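Succinate dehydrogenase subunit A (Mycolicibacterium smegmatis, PDB 7D6V) probably oxidises succinate to fumarate at its bound FAD, as the flavoprotein subunit of a respiratory succinate:quinone oxidoreductase. Local coordinates at residues A[92-97]-A[432-437]. Sequence-based numbering, arbitrary orientation.
With FAD (flavin-adenine dinucleotide), chain D.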
loop_
_atom_site.group_PDB
_atom_site.type_symbol
_atom_site.label_atom_id
_atom_site.label_comp_id
_atom_site.label_asym_id
_atom_site.label_seq_id
_atom_site.Cartn_x
_atom_site.Cartn_y
_atom_site.Cartn_z
ATOM N N GLN A 92 -2.233 23.198 18.883
ATOM C CA GLN A 92 -0.967 23.909 18.982
ATOM C C GLN A 92 0.256 23.005 18.898
ATOM O O GLN A 92 1.376 23.521 18.857
ATOM C CB GLN A 92 -0.910 24.740 20.268
ATOM C CG GLN A 92 -1.075 23.973 21.548
ATOM C CD GLN A 92 -1.474 24.868 22.700
ATOM O OE1 GLN A 92 -1.735 26.054 22.513
ATOM N NE2 GLN A 92 -1.518 24.307 23.902
ATOM N N GLU A 93 0.088 21.684 18.850
ATOM C CA GLU A 93 1.227 20.787 18.700
ATOM C C GLU A 93 1.235 20.015 17.388
ATOM O O GLU A 93 2.178 19.258 17.143
ATOM C CB GLU A 93 1.281 19.804 19.871
ATOM C CG GLU A 93 1.485 20.462 21.219
ATOM C CD GLU A 93 1.628 19.455 22.332
ATOM O OE1 GLU A 93 1.477 18.248 22.062
ATOM O OE2 GLU A 93 1.895 19.868 23.479
ATOM N N ALA A 94 0.224 20.178 16.542
ATOM C CA ALA A 94 0.135 19.420 15.298
ATOM C C ALA A 94 1.217 19.778 14.278
ATOM O O ALA A 94 1.788 18.865 13.671
ATOM C CB ALA A 94 -1.249 19.588 14.667
ATOM N N PRO A 95 1.516 21.061 14.025
ATOM C CA PRO A 95 2.553 21.366 13.022
ATOM C C PRO A 95 3.921 20.796 13.354
ATOM O O PRO A 95 4.653 20.400 12.438
ATOM C CB PRO A 95 2.573 22.898 12.999
ATOM C CG PRO A 95 1.245 23.296 13.482
ATOM C CD PRO A 95 0.885 22.298 14.520
ATOM N N ASP A 96 4.289 20.744 14.636
ATOM C CA ASP A 96 5.595 20.217 15.018
ATOM C C ASP A 96 5.733 18.747 14.649
ATOM O O ASP A 96 6.785 18.319 14.159
ATOM C CB ASP A 96 5.817 20.407 16.515
ATOM C CG ASP A 96 6.132 21.837 16.880
ATOM O OD1 ASP A 96 6.823 22.516 16.094
ATOM O OD2 ASP A 96 5.689 22.283 17.959
ATOM N N ARG A 97 4.688 17.956 14.889
ATOM C CA ARG A 97 4.756 16.530 14.592
ATOM C C ARG A 97 4.859 16.284 13.094
ATOM O O ARG A 97 5.628 15.423 12.650
ATOM C CB ARG A 97 3.538 15.818 15.180
ATOM C CG ARG A 97 3.258 16.167 16.634
ATOM C CD ARG A 97 4.172 15.419 17.596
ATOM N NE ARG A 97 5.480 16.054 17.729
ATOM C CZ ARG A 97 5.735 17.092 18.518
ATOM N NH1 ARG A 97 4.772 17.622 19.254
ATOM N NH2 ARG A 97 6.955 17.601 18.572
ATOM N N LEU A 432 -2.993 11.120 16.043
ATOM C CA LEU A 432 -2.108 9.981 16.250
ATOM C C LEU A 432 -0.728 10.435 16.699
ATOM O O LEU A 432 -0.231 9.998 17.739
ATOM C CB LEU A 432 -1.998 9.153 14.971
ATOM C CG LEU A 432 -3.283 8.533 14.430
ATOM C CD1 LEU A 432 -2.966 7.510 13.356
ATOM C CD2 LEU A 432 -4.104 7.927 15.552
ATOM N N LEU A 433 -0.119 11.359 15.958
ATOM C CA LEU A 433 1.231 11.799 16.290
ATOM C C LEU A 433 1.259 12.551 17.614
ATOM O O LEU A 433 2.060 12.233 18.504
ATOM C CB LEU A 433 1.783 12.671 15.166
ATOM C CG LEU A 433 1.664 12.114 13.751
ATOM C CD1 LEU A 433 1.965 13.198 12.738
ATOM C CD2 LEU A 433 2.595 10.934 13.568
ATOM N N VAL A 434 0.365 13.532 17.773
ATOM C CA VAL A 434 0.395 14.384 18.960
ATOM C C VAL A 434 0.252 13.543 20.221
ATOM O O VAL A 434 1.089 13.598 21.134
ATOM C CB VAL A 434 -0.703 15.460 18.870
ATOM C CG1 VAL A 434 -0.821 16.222 20.177
ATOM C CG2 VAL A 434 -0.419 16.408 17.728
ATOM N N PHE A 435 -0.768 12.697 20.265
ATOM C CA PHE A 435 -1.054 11.999 21.502
ATOM C C PHE A 435 -0.320 10.674 21.633
ATOM O O PHE A 435 -0.182 10.188 22.754
ATOM C CB PHE A 435 -2.563 11.822 21.654
ATOM C CG PHE A 435 -3.279 13.120 21.865
ATOM C CD1 PHE A 435 -4.022 13.695 20.850
ATOM C CD2 PHE A 435 -3.153 13.801 23.061
ATOM C CE1 PHE A 435 -4.658 14.902 21.041
ATOM C CE2 PHE A 435 -3.787 15.008 23.257
ATOM C CZ PHE A 435 -4.539 15.558 22.246
ATOM N N GLY A 436 0.236 10.120 20.554
ATOM C CA GLY A 436 1.217 9.066 20.719
ATOM C C GLY A 436 2.479 9.574 21.381
ATOM O O GLY A 436 3.022 8.926 22.281
ATOM N N ARG A 437 2.952 10.753 20.967
ATOM C CA ARG A 437 4.089 11.349 21.657
ATOM C C ARG A 437 3.754 11.648 23.113
ATOM O O ARG A 437 4.557 11.364 24.015
ATOM C CB ARG A 437 4.540 12.617 20.940
ATOM C CG ARG A 437 5.777 13.231 21.547
ATOM C CD ARG A 437 6.157 14.516 20.863
ATOM N NE ARG A 437 7.003 15.338 21.716
ATOM C CZ ARG A 437 6.546 16.124 22.684
ATOM N NH1 ARG A 437 7.393 16.836 23.412
ATOM N NH2 ARG A 437 5.246 16.196 22.926
HETATM P PA FAD D . -4.233 1.491 13.866
HETATM O O1A FAD D . -2.927 1.883 13.283
HETATM O O2A FAD D . -5.426 1.418 12.993
HETATM O O5B FAD D . -4.045 0.033 14.490
HETATM C C5B FAD D . -3.838 -0.213 15.869
HETATM C C4B FAD D . -2.781 -1.290 16.047
HETATM O O4B FAD D . -3.041 -2.049 17.223
HETATM C C3B FAD D . -2.725 -2.298 14.924
HETATM O O3B FAD D . -1.354 -2.518 14.627
HETATM C C2B FAD D . -3.288 -3.562 15.518
HETATM O O2B FAD D . -2.739 -4.737 14.935
HETATM C C1B FAD D . -2.873 -3.432 16.954
HETATM N N9A FAD D . -3.730 -4.243 17.832
HETATM C C8A FAD D . -5.054 -4.160 17.950
HETATM N N7A FAD D . -5.510 -5.050 18.849
HETATM C C5A FAD D . -4.457 -5.725 19.319
HETATM C C6A FAD D . -4.224 -6.804 20.289
HETATM N N6A FAD D . -5.238 -7.366 20.966
HETATM N N1A FAD D . -2.965 -7.214 20.479
HETATM C C2A FAD D . -1.933 -6.671 19.827
HETATM N N3A FAD D . -2.072 -5.693 18.936
HETATM C C4A FAD D . -3.285 -5.187 18.645
HETATM N N1 FAD D . -8.498 9.523 9.228
HETATM C C2 FAD D . -8.131 10.693 8.668
HETATM O O2 FAD D . -7.796 11.621 9.409
HETATM N N3 FAD D . -8.113 10.901 7.351
HETATM C C4 FAD D . -8.465 9.957 6.488
HETATM O O4 FAD D . -8.439 10.173 5.270
HETATM C C4X FAD D . -8.883 8.645 7.007
HETATM N N5 FAD D . -9.249 7.646 6.189
HETATM C C5X FAD D . -9.620 6.460 6.696
HETATM C C6 FAD D . -9.992 5.439 5.837
HETATM C C7 FAD D . -10.381 4.216 6.349
HETATM C C7M FAD D . -10.788 3.103 5.430
HETATM C C8 FAD D . -10.397 4.000 7.810
HETATM C C8M FAD D . -10.818 2.672 8.365
HETATM C C9 FAD D . -10.024 5.013 8.672
HETATM C C9A FAD D . -9.638 6.235 8.161
HETATM N N10 FAD D . -9.263 7.262 9.031
HETATM C C10 FAD D . -8.876 8.482 8.470
HETATM C "C1'" FAD D . -9.257 7.064 10.475
HETATM C "C2'" FAD D . -7.822 6.875 10.954
HETATM O "O2'" FAD D . -7.075 6.142 9.987
HETATM C "C3'" FAD D . -7.743 6.094 12.253
HETATM O "O3'" FAD D . -8.355 6.862 13.281
HETATM C "C4'" FAD D . -6.294 5.837 12.636
HETATM O "O4'" FAD D . -5.663 5.063 11.627
HETATM C "C5'" FAD D . -6.165 5.092 13.950
HETATM O "O5'" FAD D . -4.801 4.727 14.098
HETATM P P FAD D . -4.246 3.952 15.375
HETATM O O1P FAD D . -2.766 4.096 15.363
HETATM O O2P FAD D . -4.993 4.385 16.585
HETATM O O3P FAD D . -4.630 2.411 15.117
#
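Arg97 reaches Arg437 with a chain bent at chi2 and again at chi3, while Arg437 runs extended from CG to NE. In Arg437, CG stands anti to the backbone N (chi1 -176°). The two side chains cross at about a right angle, yet their guanidinium planes are only 13° apart. Arg437 CD sits over the centre of the Arg97 guanidinium, 3.5 Å from CZ. The stack is offset, with group centres 4.3 Å apart. CB of Asp96 covers the opposite face of the Arg97 group nearer its rim. Two like charges therefore lie close, and Glu100 and Glu26 probably ease the repulsion. Arg97 NE forms a salt bridge with Glu100 OE2, and Arg437 NE a long, weak ion pair with Glu26 OE1. Glu93 OE1 is 4.4 Å from Arg437 NH2, too far for a salt bridge; Glu93 OE2 instead pairs with Arg438.

Nearer the backbones, carbon atoms pack. Arg97 CB lies 3.6 Å from Leu433 CB, and Arg97 CG touches Val434 CG2 at 3.8 Å. Val434 CG2 also rests on the backbone of Ala94. The polar exception is Glu93 OE1, which meets the other valine branch, Val434 CG1, at 3.6 Å.

The contact joins helix 84-102 to helix 427-448 at nearly a right angle (97°), with local axes 9.0 Å apart. Leu432 turns to the FAD, its CD1 3.4 Å from O5' of the cofactor. Helix 18-30, which follows strand 11-14 of the parallel FAD-binding sheet, adjoins both arginines through Arg22 and Leu432 through Ala19.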